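Local atomic coordinates of glucosidase (Croceicoccus marinus, PDB entry 5Z3K), a protein that probably hydrolyses O-glycosidic bonds as a beta-glucosidase of glycoside hydrolase family 39. Residues I42-V45 against W46-A49; G307-F310 against H311-F314; S326-A329 against R330-A333; R444-R447 against D448-G451. All blocks are in the same frame, centred on the assembly; numbering follows the deposited sequence.

Interaction 1. Residues I42-V45 against W46-A49; sequences ILDV and WRNA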
ATOM      1  N   ILE A  42      -3.308  16.291  -6.345  1.00 10.34           N
ATOM      2  CA  ILE A  42      -2.352  16.039  -5.272  1.00 15.29           C
ATOM      3  C   ILE A  42      -1.172  15.195  -5.756  1.00 11.23           C
ATOM      4  O   ILE A  42      -0.461  14.603  -4.950  1.00 11.39           O
ATOM      5  CB  ILE A  42      -3.037  15.373  -4.060  1.00 15.81           C
ATOM      6  CG1 ILE A  42      -3.651  14.039  -4.503  1.00 15.21           C
ATOM      7  CG2 ILE A  42      -4.074  16.349  -3.442  1.00 13.97           C
ATOM      8  CD1 ILE A  42      -4.441  13.279  -3.455  1.00 14.94           C
ATOM      9  N   LEU A  43      -0.968  15.115  -7.074  1.00 10.92           N
ATOM     10  CA  LEU A  43       0.110  14.289  -7.616  1.00 13.40           C
ATOM     11  C   LEU A  43       1.474  14.701  -7.068  1.00 15.15           C
ATOM     12  O   LEU A  43       2.350  13.851  -6.847  1.00 11.10           O
ATOM     13  CB  LEU A  43       0.104  14.375  -9.145  1.00 12.87           C
ATOM     14  CG  LEU A  43       1.133  13.528  -9.880  1.00 13.66           C
ATOM     15  CD1 LEU A  43       0.878  12.031  -9.615  1.00 11.66           C
ATOM     16  CD2 LEU A  43       1.114  13.838 -11.396  1.00 14.11           C
ATOM     17  N   ASP A  44       1.685  16.006  -6.853  1.00  9.40           N
ATOM     18  CA  ASP A  44       2.967  16.444  -6.309  1.00 13.87           C
ATOM     19  C   ASP A  44       3.208  15.892  -4.911  1.00 10.77           C
ATOM     20  O   ASP A  44       4.364  15.715  -4.520  1.00 11.45           O
ATOM     21  CB  ASP A  44       3.055  17.970  -6.281  1.00 16.93           C
ATOM     22  CG  ASP A  44       4.445  18.462  -5.934  1.00 19.03           C
ATOM     23  OD1 ASP A  44       5.376  18.245  -6.739  1.00 24.40           O
ATOM     24  OD2 ASP A  44       4.607  19.059  -4.850  1.00 21.49           O
ATOM     25  N   VAL A  45       2.141  15.642  -4.137  1.00  8.78           N
ATOM     26  CA  VAL A  45       2.318  15.036  -2.816  1.00 11.12           C
ATOM     27  C   VAL A  45       2.778  13.590  -2.960  1.00 10.12           C
ATOM     28  O   VAL A  45       3.639  13.121  -2.206  1.00 10.24           O
ATOM     29  CB  VAL A  45       1.024  15.134  -1.975  1.00 13.53           C
ATOM     30  CG1 VAL A  45       1.235  14.550  -0.560  1.00 12.35           C
ATOM     31  CG2 VAL A  45       0.533  16.576  -1.875  1.00 15.07           C
ATOM     32  N   TRP A  46       2.208  12.856  -3.917  1.00  9.57           N
ATOM     33  CA  TRP A  46       2.679  11.493  -4.168  1.00  9.58           C
ATOM     34  C   TRP A  46       4.150  11.496  -4.583  1.00 11.93           C
ATOM     35  O   TRP A  46       4.937  10.640  -4.151  1.00 10.17           O
ATOM     36  CB  TRP A  46       1.821  10.829  -5.249  1.00  9.91           C
ATOM     37  CG  TRP A  46       0.458  10.383  -4.830  1.00 12.16           C
ATOM     38  CD1 TRP A  46      -0.263  10.817  -3.759  1.00 12.67           C
ATOM     39  CD2 TRP A  46      -0.352   9.397  -5.489  1.00 14.10           C
ATOM     40  NE1 TRP A  46      -1.475  10.166  -3.707  1.00 15.07           N
ATOM     41  CE2 TRP A  46      -1.552   9.284  -4.755  1.00 12.41           C
ATOM     42  CE3 TRP A  46      -0.180   8.612  -6.635  1.00  8.92           C
ATOM     43  CZ2 TRP A  46      -2.578   8.412  -5.126  1.00  9.86           C
ATOM     44  CZ3 TRP A  46      -1.207   7.741  -7.008  1.00 12.11           C
ATOM     45  CH2 TRP A  46      -2.387   7.651  -6.257  1.00 10.40           C
ATOM     46  N   ARG A  47       4.543  12.461  -5.415  1.00 10.95           N
ATOM     47  CA  ARG A  47       5.944  12.597  -5.804  1.00 11.31           C
ATOM     48  C   ARG A  47       6.827  12.866  -4.594  1.00 11.74           C
ATOM     49  O   ARG A  47       7.854  12.205  -4.402  1.00 12.11           O
ATOM     50  CB  ARG A  47       6.099  13.724  -6.831  1.00 12.27           C
ATOM     51  CG  ARG A  47       7.523  13.886  -7.333  1.00 14.19           C
ATOM     52  CD  ARG A  47       7.789  15.311  -7.831  1.00 21.63           C
ATOM     53  NE  ARG A  47       7.391  16.300  -6.835  1.00 22.41           N
ATOM     54  CZ  ARG A  47       8.068  16.577  -5.726  1.00 23.40           C
ATOM     55  NH1 ARG A  47       9.213  15.954  -5.451  1.00 29.62           N
ATOM     56  NH2 ARG A  47       7.601  17.497  -4.887  1.00 23.49           N
ATOM     57  N   ASN A  48       6.439  13.837  -3.760  1.00 10.07           N
ATOM     58  CA  ASN A  48       7.223  14.151  -2.569  1.00 13.40           C
ATOM     59  C   ASN A  48       7.270  12.980  -1.592  1.00 14.59           C
ATOM     60  O   ASN A  48       8.266  12.802  -0.874  1.00 12.18           O
ATOM     61  CB  ASN A  48       6.652  15.391  -1.886  1.00 13.50           C
ATOM     62  CG  ASN A  48       7.646  16.036  -0.969  1.00 16.32           C
ATOM     63  OD1 ASN A  48       8.768  16.335  -1.380  1.00 14.86           O
ATOM     64  ND2 ASN A  48       7.264  16.216   0.293  1.00 18.47           N
ATOM     65  N   ALA A  49       6.209  12.177  -1.540  1.00 11.30           N
ATOM     66  CA  ALA A  49       6.216  10.979  -0.710  1.00 11.14           C
ATOM     67  C   ALA A  49       7.015   9.838  -1.327  1.00 11.69           C
ATOM     68  O   ALA A  49       7.146   8.787  -0.689  1.00 12.09           O
ATOM     69  CB  ALA A  49       4.773  10.517  -0.460  1.00 11.38           C
TER

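Interaction 2. Residues G307-F310 against H311-F314; sequences GADF and HYNF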
ATOM      1  N   GLY A 307     -10.483  10.307  -0.647  1.00 14.06           N
ATOM      2  CA  GLY A 307     -11.488   9.316  -0.365  1.00 16.47           C
ATOM      3  C   GLY A 307     -12.706   9.402  -1.242  1.00 14.84           C
ATOM      4  O   GLY A 307     -13.616   8.579  -1.086  1.00 17.97           O
ATOM      5  N   ALA A 308     -12.753  10.367  -2.160  1.00 13.33           N
ATOM      6  CA  ALA A 308     -13.834  10.461  -3.130  1.00 14.55           C
ATOM      7  C   ALA A 308     -13.864   9.179  -3.952  1.00 17.92           C
ATOM      8  O   ALA A 308     -12.923   8.878  -4.692  1.00 18.72           O
ATOM      9  CB  ALA A 308     -13.660  11.695  -4.026  1.00 13.68           C
ATOM     10  N   ASP A 309     -14.929   8.403  -3.804  1.00 15.84           N
ATOM     11  CA  ASP A 309     -15.020   7.052  -4.339  1.00 15.95           C
ATOM     12  C   ASP A 309     -16.081   7.086  -5.428  1.00 19.32           C
ATOM     13  O   ASP A 309     -17.261   7.290  -5.139  1.00 17.15           O
ATOM     14  CB  ASP A 309     -15.360   6.072  -3.212  1.00 14.53           C
ATOM     15  CG  ASP A 309     -15.566   4.636  -3.691  1.00 16.72           C
ATOM     16  OD1 ASP A 309     -16.008   4.410  -4.836  1.00 15.58           O
ATOM     17  OD2 ASP A 309     -15.302   3.725  -2.885  1.00 16.10           O
ATOM     18  N   PHE A 310     -15.659   6.907  -6.676  1.00 17.34           N
ATOM     19  CA  PHE A 310     -16.543   7.035  -7.827  1.00 17.68           C
ATOM     20  C   PHE A 310     -17.145   5.705  -8.249  1.00 19.71           C
ATOM     21  O   PHE A 310     -17.714   5.600  -9.342  1.00 16.96           O
ATOM     22  CB  PHE A 310     -15.787   7.682  -8.985  1.00 16.09           C
ATOM     23  CG  PHE A 310     -15.334   9.085  -8.686  1.00 18.18           C
ATOM     24  CD1 PHE A 310     -14.144   9.319  -8.022  1.00 17.78           C
ATOM     25  CD2 PHE A 310     -16.118  10.166  -9.047  1.00 18.79           C
ATOM     26  CE1 PHE A 310     -13.730  10.618  -7.735  1.00 17.58           C
ATOM     27  CE2 PHE A 310     -15.713  11.470  -8.766  1.00 19.04           C
ATOM     28  CZ  PHE A 310     -14.521  11.693  -8.104  1.00 23.00           C
ATOM     29  N   HIS A 311     -17.027   4.688  -7.405  1.00 14.60           N
ATOM     30  CA  HIS A 311     -17.697   3.415  -7.603  1.00 18.16           C
ATOM     31  C   HIS A 311     -18.842   3.222  -6.622  1.00 21.24           C
ATOM     32  O   HIS A 311     -19.965   2.918  -7.034  1.00 19.13           O
ATOM     33  CB  HIS A 311     -16.657   2.298  -7.488  1.00 15.28           C
ATOM     34  CG  HIS A 311     -15.478   2.519  -8.383  1.00 14.09           C
ATOM     35  ND1 HIS A 311     -15.505   2.221  -9.729  1.00 13.94           N
ATOM     36  CD2 HIS A 311     -14.262   3.068  -8.143  1.00 15.73           C
ATOM     37  CE1 HIS A 311     -14.345   2.542 -10.273  1.00 17.20           C
ATOM     38  NE2 HIS A 311     -13.572   3.055  -9.331  1.00 14.51           N
ATOM     39  N   TYR A 312     -18.584   3.428  -5.331  1.00 21.31           N
ATOM     40  CA  TYR A 312     -19.616   3.471  -4.303  1.00 20.44           C
ATOM     41  C   TYR A 312     -20.263   4.846  -4.175  1.00 21.12           C
ATOM     42  O   TYR A 312     -21.313   4.958  -3.534  1.00 20.79           O
ATOM     43  CB  TYR A 312     -19.024   3.054  -2.954  1.00 19.01           C
ATOM     44  CG  TYR A 312     -18.790   1.570  -2.840  1.00 22.72           C
ATOM     45  CD1 TYR A 312     -19.786   0.732  -2.378  1.00 20.41           C
ATOM     46  CD2 TYR A 312     -17.573   1.008  -3.210  1.00 19.29           C
ATOM     47  CE1 TYR A 312     -19.583  -0.638  -2.282  1.00 23.34           C
ATOM     48  CE2 TYR A 312     -17.362  -0.355  -3.119  1.00 23.27           C
ATOM     49  CZ  TYR A 312     -18.371  -1.171  -2.655  1.00 26.17           C
ATOM     50  OH  TYR A 312     -18.170  -2.529  -2.561  1.00 29.29           O
ATOM     51  N   ASN A 313     -19.666   5.882  -4.764  1.00 20.67           N
ATOM     52  CA  ASN A 313     -20.224   7.240  -4.790  1.00 17.36           C
ATOM     53  C   ASN A 313     -20.445   7.800  -3.386  1.00 24.01           C
ATOM     54  O   ASN A 313     -21.540   8.248  -3.030  1.00 20.14           O
ATOM     55  CB  ASN A 313     -21.505   7.289  -5.621  1.00 24.74           C
ATOM     56  CG  ASN A 313     -21.233   7.062  -7.086  1.00 28.49           C
ATOM     57  OD1 ASN A 313     -20.315   7.656  -7.650  1.00 33.01           O
ATOM     58  ND2 ASN A 313     -22.006   6.180  -7.707  1.00 32.86           N
ATOM     59  N   PHE A 314     -19.377   7.778  -2.590  1.00 22.98           N
ATOM     60  CA  PHE A 314     -19.326   8.442  -1.293  1.00 25.01           C
ATOM     61  C   PHE A 314     -17.880   8.849  -1.034  1.00 21.08           C
ATOM     62  O   PHE A 314     -17.001   8.653  -1.880  1.00 18.37           O
ATOM     63  CB  PHE A 314     -19.870   7.544  -0.173  1.00 19.77           C
ATOM     64  CG  PHE A 314     -18.877   6.530   0.340  1.00 23.72           C
ATOM     65  CD1 PHE A 314     -18.246   5.649  -0.529  1.00 21.80           C
ATOM     66  CD2 PHE A 314     -18.581   6.454   1.691  1.00 20.17           C
ATOM     67  CE1 PHE A 314     -17.338   4.723  -0.061  1.00 18.91           C
ATOM     68  CE2 PHE A 314     -17.675   5.519   2.173  1.00 21.99           C
ATOM     69  CZ  PHE A 314     -17.049   4.657   1.295  1.00 21.28           C
TER
HETATM   70  O   HOH W   1     -19.307   8.204 -10.105  1.00 32.77           O
HETATM   71  O   HOH W   2     -20.751   5.078 -10.311  1.00 33.74           O

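Interaction 3. Residues S326-A329 against R330-A333; sequences SQNA and RTGA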
ATOM      1  N   SER A 326      -6.496  19.271   0.987  1.00 15.91           N
ATOM      2  CA  SER A 326      -5.493  19.843   1.876  1.00 15.61           C
ATOM      3  C   SER A 326      -4.927  18.762   2.801  1.00 16.91           C
ATOM      4  O   SER A 326      -5.427  17.634   2.863  1.00 14.42           O
ATOM      5  CB  SER A 326      -6.075  21.010   2.670  1.00 15.68           C
ATOM      6  OG  SER A 326      -7.182  20.606   3.447  1.00 24.93           O
ATOM      7  N   GLN A 327      -3.876  19.129   3.535  1.00 16.39           N
ATOM      8  CA  GLN A 327      -3.009  18.171   4.205  1.00 14.90           C
ATOM      9  C   GLN A 327      -3.208  18.202   5.715  1.00 19.15           C
ATOM     10  O   GLN A 327      -3.840  19.104   6.281  1.00 15.40           O
ATOM     11  CB  GLN A 327      -1.544  18.441   3.845  1.00 13.85           C
ATOM     12  CG  GLN A 327      -1.235  18.008   2.429  1.00 16.25           C
ATOM     13  CD  GLN A 327       0.121  18.440   1.968  1.00 18.00           C
ATOM     14  OE1 GLN A 327       1.105  18.359   2.710  1.00 15.99           O
ATOM     15  NE2 GLN A 327       0.192  18.917   0.735  1.00 17.68           N
ATOM     16  N   ASN A 328      -2.662  17.179   6.363  1.00 13.41           N
ATOM     17  CA  ASN A 328      -2.899  16.963   7.781  1.00 15.13           C
ATOM     18  C   ASN A 328      -1.783  16.067   8.308  1.00 13.00           C
ATOM     19  O   ASN A 328      -0.768  15.855   7.637  1.00 12.33           O
ATOM     20  CB  ASN A 328      -4.293  16.362   7.997  1.00 13.04           C
ATOM     21  CG  ASN A 328      -4.524  15.136   7.141  1.00 15.04           C
ATOM     22  OD1 ASN A 328      -3.590  14.373   6.887  1.00 12.94           O
ATOM     23  ND2 ASN A 328      -5.758  14.952   6.659  1.00 11.44           N
ATOM     24  N   ALA A 329      -1.975  15.522   9.511  1.00 13.08           N
ATOM     25  CA  ALA A 329      -0.945  14.662  10.082  1.00 13.19           C
ATOM     26  C   ALA A 329      -0.824  13.348   9.311  1.00 13.61           C
ATOM     27  O   ALA A 329       0.285  12.822   9.150  1.00 10.86           O
ATOM     28  CB  ALA A 329      -1.232  14.391  11.562  1.00 13.23           C
ATOM     29  N   ARG A 330      -1.942  12.792   8.839  1.00 11.12           N
ATOM     30  CA  ARG A 330      -1.867  11.547   8.065  1.00 12.59           C
ATOM     31  C   ARG A 330      -1.079  11.750   6.773  1.00 12.70           C
ATOM     32  O   ARG A 330      -0.227  10.928   6.415  1.00 10.57           O
ATOM     33  CB  ARG A 330      -3.269  11.016   7.742  1.00  8.49           C
ATOM     34  CG  ARG A 330      -3.951  10.209   8.850  1.00 12.33           C
ATOM     35  CD  ARG A 330      -5.458  10.114   8.580  1.00 10.87           C
ATOM     36  NE  ARG A 330      -6.115  11.410   8.752  1.00 14.81           N
ATOM     37  CZ  ARG A 330      -7.289  11.739   8.226  1.00 15.52           C
ATOM     38  NH1 ARG A 330      -7.960  10.862   7.483  1.00 13.01           N
ATOM     39  NH2 ARG A 330      -7.795  12.950   8.457  1.00 15.34           N
ATOM     40  N   THR A 331      -1.376  12.824   6.033  1.00 12.81           N
ATOM     41  CA  THR A 331      -0.626  13.056   4.805  1.00  9.41           C
ATOM     42  C   THR A 331       0.822  13.395   5.119  1.00 11.39           C
ATOM     43  O   THR A 331       1.716  13.084   4.326  1.00  9.41           O
ATOM     44  CB  THR A 331      -1.274  14.162   3.957  1.00 10.62           C
ATOM     45  OG1 THR A 331      -1.268  15.403   4.666  1.00 13.12           O
ATOM     46  CG2 THR A 331      -2.720  13.802   3.614  1.00 13.59           C
ATOM     47  N   GLY A 332       1.075  14.019   6.270  1.00 11.05           N
ATOM     48  CA  GLY A 332       2.445  14.288   6.651  1.00 10.89           C
ATOM     49  C   GLY A 332       3.200  13.000   6.918  1.00 11.34           C
ATOM     50  O   GLY A 332       4.291  12.786   6.389  1.00 11.29           O
ATOM     51  N   ALA A 333       2.611  12.116   7.729  1.00 13.41           N
ATOM     52  CA  ALA A 333       3.250  10.830   8.004  1.00 14.90           C
ATOM     53  C   ALA A 333       3.438  10.026   6.723  1.00 13.16           C
ATOM     54  O   ALA A 333       4.460   9.352   6.544  1.00 11.22           O
ATOM     55  CB  ALA A 333       2.429  10.036   9.024  1.00 11.05           C
TER
HETATM   56  O   HOH W   3       1.164  16.704   4.478  1.00 12.64           O

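Interaction 4. Residues R444-R447 against D448-G451; sequences RADR and DHKG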
ATOM      1  N   ARG A 444       7.846  17.019  11.382  1.00 12.46           N
ATOM      2  CA  ARG A 444       6.935  16.519  12.408  1.00 16.11           C
ATOM      3  C   ARG A 444       5.515  16.397  11.879  1.00 15.23           C
ATOM      4  O   ARG A 444       5.004  17.325  11.252  1.00 13.64           O
ATOM      5  CB  ARG A 444       6.936  17.461  13.623  1.00 15.56           C
ATOM      6  CG  ARG A 444       5.865  17.186  14.646  1.00 14.56           C
ATOM      7  CD  ARG A 444       6.147  15.882  15.394  1.00 16.61           C
ATOM      8  NE  ARG A 444       7.393  15.947  16.158  1.00 14.96           N
ATOM      9  CZ  ARG A 444       7.469  16.298  17.439  1.00 24.36           C
ATOM     10  NH1 ARG A 444       6.371  16.629  18.108  1.00 20.75           N
ATOM     11  NH2 ARG A 444       8.646  16.310  18.058  1.00 22.86           N
ATOM     12  N   ALA A 445       4.862  15.271  12.164  1.00 11.81           N
ATOM     13  CA  ALA A 445       3.431  15.115  11.904  1.00 14.40           C
ATOM     14  C   ALA A 445       2.772  14.695  13.208  1.00 15.00           C
ATOM     15  O   ALA A 445       3.064  13.622  13.738  1.00 12.93           O
ATOM     16  CB  ALA A 445       3.162  14.098  10.793  1.00 13.45           C
ATOM     17  N   ASP A 446       1.921  15.557  13.752  1.00 15.53           N
ATOM     18  CA  ASP A 446       1.258  15.252  15.015  1.00 14.72           C
ATOM     19  C   ASP A 446       0.010  16.132  15.107  1.00 16.56           C
ATOM     20  O   ASP A 446      -0.455  16.666  14.094  1.00 16.84           O
ATOM     21  CB  ASP A 446       2.237  15.412  16.198  1.00 14.19           C
ATOM     22  CG  ASP A 446       2.701  16.844  16.412  1.00 16.11           C
ATOM     23  OD1 ASP A 446       2.162  17.779  15.781  1.00 14.87           O
ATOM     24  OD2 ASP A 446       3.608  17.042  17.254  1.00 17.46           O
ATOM     25  N   ARG A 447      -0.541  16.272  16.316  1.00 18.88           N
ATOM     26  CA  ARG A 447      -1.790  17.008  16.468  1.00 20.73           C
ATOM     27  C   ARG A 447      -1.647  18.475  16.091  1.00 20.47           C
ATOM     28  O   ARG A 447      -2.661  19.147  15.849  1.00 22.35           O
ATOM     29  CB  ARG A 447      -2.305  16.882  17.903  1.00 23.22           C
ATOM     30  CG  ARG A 447      -1.386  17.477  18.952  1.00 27.73           C
ATOM     31  CD  ARG A 447      -2.134  17.743  20.262  1.00 38.21           C
ATOM     32  NE  ARG A 447      -2.984  16.624  20.684  1.00 43.02           N
ATOM     33  CZ  ARG A 447      -4.316  16.628  20.638  1.00 36.35           C
ATOM     34  NH1 ARG A 447      -4.967  17.689  20.170  1.00 37.10           N
ATOM     35  NH2 ARG A 447      -4.997  15.570  21.052  1.00 38.56           N
ATOM     36  N   ASP A 448      -0.421  18.980  16.000  1.00 17.00           N
ATOM     37  CA  ASP A 448      -0.176  20.375  15.664  1.00 23.43           C
ATOM     38  C   ASP A 448       0.563  20.574  14.347  1.00 21.52           C
ATOM     39  O   ASP A 448       0.814  21.723  13.969  1.00 17.34           O
ATOM     40  CB  ASP A 448       0.622  21.055  16.789  1.00 22.80           C
ATOM     41  CG  ASP A 448      -0.110  21.031  18.116  1.00 28.28           C
ATOM     42  OD1 ASP A 448      -1.334  21.276  18.117  1.00 25.49           O
ATOM     43  OD2 ASP A 448       0.530  20.743  19.152  1.00 30.55           O
ATOM     44  N   HIS A 449       0.943  19.505  13.649  1.00 18.53           N
ATOM     45  CA  HIS A 449       1.801  19.653  12.482  1.00 17.60           C
ATOM     46  C   HIS A 449       1.450  18.614  11.435  1.00 16.53           C
ATOM     47  O   HIS A 449       1.035  17.495  11.759  1.00 16.88           O
ATOM     48  CB  HIS A 449       3.281  19.511  12.847  1.00 18.49           C
ATOM     49  CG  HIS A 449       3.720  20.446  13.920  1.00 19.59           C
ATOM     50  ND1 HIS A 449       4.192  21.712  13.652  1.00 22.78           N
ATOM     51  CD2 HIS A 449       3.732  20.314  15.266  1.00 19.61           C
ATOM     52  CE1 HIS A 449       4.501  22.311  14.788  1.00 20.80           C
ATOM     53  NE2 HIS A 449       4.227  21.485  15.782  1.00 20.35           N
ATOM     54  N   LYS A 450       1.673  18.993  10.173  1.00 17.90           N
ATOM     55  CA  LYS A 450       1.310  18.209   8.997  1.00 14.74           C
ATOM     56  C   LYS A 450       2.528  17.727   8.220  1.00 14.47           C
ATOM     57  O   LYS A 450       2.480  17.624   6.992  1.00 13.53           O
ATOM     58  CB  LYS A 450       0.416  19.019   8.062  1.00 18.53           C
ATOM     59  CG  LYS A 450      -0.608  19.903   8.742  1.00 26.58           C
ATOM     60  CD  LYS A 450      -1.342  20.801   7.714  1.00 23.76           C
ATOM     61  CE  LYS A 450      -0.361  21.448   6.755  1.00 32.00           C
ATOM     62  NZ  LYS A 450      -0.902  22.734   6.218  1.00 39.41           N
ATOM     63  N   GLY A 451       3.634  17.447   8.901  1.00 12.75           N
ATOM     64  CA  GLY A 451       4.813  16.978   8.201  1.00 14.36           C
ATOM     65  C   GLY A 451       5.805  18.044   7.788  1.00 15.00           C
ATOM     66  O   GLY A 451       6.819  17.701   7.163  1.00 15.42           O
TER
HETATM   67  O   HOH W   4       3.496  19.430  18.768  1.00 30.09           O

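Interaction 1. Residues I42-V45 against W46-A49
The guanidinium group of Arg47 meets the carboxylate of Asp44 at its edge: OD1 of Asp44 lies close to the guanidinium plane, 2.8 Å from Arg47 NE and 3.0 Å from Arg47 NH2. The grip is side-on, two nitrogens on one oxygen, and both reach OD1 from the same face of the carboxylate, well above its plane; the two flat groups are turned 42° against each other. Asp44 OD2 adds a weak, longer bond to Arg47 NH2. Both side chains leave the helix with CG anti to the backbone N (chi1 -171° for Asp44, -177° for Arg47) and run side by side, and the bend at chi3 of Arg47 folds NE back to the acid. Round the indole of Trp46, the backbone carbon of Val45 stands at the edge, while CD1 of Ile42 comes within 4.3 Å of Trp46 NE1, which is hydrogen-bonded to Ala304 O.

Ile42 holds the N-cap position. The backbone repeats i to i+4 bonds, from Arg47 N to Leu43 O (3.0 Å) and from Ala49 N to Val45 O (2.8 Å), whereas Trp46 N to Ile42 O is weak. This short helix follows strand 25-27 and precedes strand 53-55 in a beta-alpha-beta unit of the barrel; Leu43 packs on helix 89-100, and Val45 and Ala49 on helix 329-341.

Interaction 2. Residues G307-F310 against H311-F314
A G1 beta bulge closes the tight loop between the short strands 308-309 and 314-315, with Asn313 and Phe314 both facing Asp309. The evidence lies in the backbone: Asp309 N donates to Phe314 O at 2.8 Å, while Asp309 O takes only weak bonds from Asn313 N and Phe314 N. The positive phi of Asn313 (59°) suits the first position of such a bulge.

The side chain of Asp309 turns to the backbone of the loop. Its OD1 accepts two backbone N-H groups, from His311 N at 2.8 Å, nearly along the C-O bond, and from Tyr312 N at 2.8 Å, from well above the carboxylate plane. CG anti to the backbone N (chi1 176°) brings the carboxylate to these two amides. Asp309 OD2 points instead between two aromatic edges, 3.6 Å from both Tyr312 CD2 and Phe314 CE1, and also has a long, weak ion pair with Arg303; the tyrosine ring stands almost perpendicular to the carboxylate, at 89°. On the other side of the loop two waters join Phe310 O to the amide of Asn313, one donating to OD1 and the other accepting from ND2.

The His311 ring, with Phe310 O over one face, is held at both nitrogens, by Glu112 OE1 on ND1 and Trp59 O on NE2. The bond from His311 N to the side chain of Asp309, two residues earlier, is that of an Asx turn, here within a short hairpin loop that ends in a G1 bulge.

Interaction 3. Residues S326-A329 against R330-A333
Asn328 OD1 receives the backbone N-H of Thr331 at 2.8 Å, nearly straight (171° at the hydrogen) and close to the line of the side-chain C=O; Arg330 N lies 3.0 Å from the same OD1. The exchange is reciprocal, for Asn328 N donates to Thr331 OG1 at 2.8 Å. For this Thr331 sets OG1 between its backbone N and carbonyl carbon (chi1 62°), which leaves CG2 against Asn328 OD1 at 3.4 Å. These two bonds make a capping box, with Asn328 as N-cap of helix 329-341, and the first helical turns continue as Gly332 N bonds Asn328 O and Ala333 N bonds Ala329 O. A leucine in place of Asn328 would probably leave the N-H of Thr331 without its acceptor and disturb the start of the helix.

The other end of the Asn328 amide, ND2, donates to Ile320 O and Glu322 OE2, so both ends of the amide are engaged. The guanidinium plane of Arg330 is turned 17° from that of the amide, with NE salt-bridged to Asp277 of helix 277-291. Gln327 crosses Thr331 at about a right angle, its CB 3.2 Å from Thr331 OG1, which also donates to a water.

Interaction 4. Residues R444-R447 against D448-G451
Strand 438-446 turns back through a type I beta turn from Asp446 to His449, where Asp446 N donates to His449 O at 2.9 Å and His449 N returns a bond to Asp446 O at 3.2 Å. With CG of Asp446 placed between backbone N and carbonyl carbon (chi1 66°), the carboxylate turns over the loop, and OD1 accepts Asp448 N at 2.9 Å from above its plane. The same OD1 sits at the edge of the His449 ring, 3.0 Å from CD2. Asp446 OD2 takes a salt bridge from Arg444 NH1 at 2.9 Å, on the anti side of the carboxylate, somewhat out of its plane, and a water links it to Asp448 OD2.

This is a beta hairpin whose return arm turns a corner at Lys450 and Gly451 before strand 452-459, an outermost strand of the mixed sheet; Gly451 N bonds Arg444 O at 2.7 Å. An alanine at Asp446 would probably leave Asp448 N without its side-chain acceptor and Arg444 NH1 without its charged mate. Arg444 CG also packs 3.8 Å from His449 CD2, while Arg444 NE pairs with Glu476 and His449 ND1 bonds Glu452. Within the turn, Arg447 makes a cation-pi contact with Phe278.

In the fold
Interactions 1, 3 and 4 form a chain of neighbours linking the barrel to the mixed sheet. Interaction 3 is central: Val45 CG2 of interaction 1 packs 3.5 Å from Gln327 NE2, and on the sheet side Ala329 CB lies 3.5 Å from Asp446 O and Asn328 O 3.4 Å from Lys450 CB. Centres of interactions 3 and 4 are about 7 Å apart, those of 1 and 3 about 12 Å. The capped start of helix 329-341 thus sits between the short barrel helix 43-48 and the hairpin. Interaction 2 stands apart, its centre about 20 Å from that of interaction 3, in the loop after the last barrel strand, 298-301; loops following barrel strands generally surround the active site in such folds.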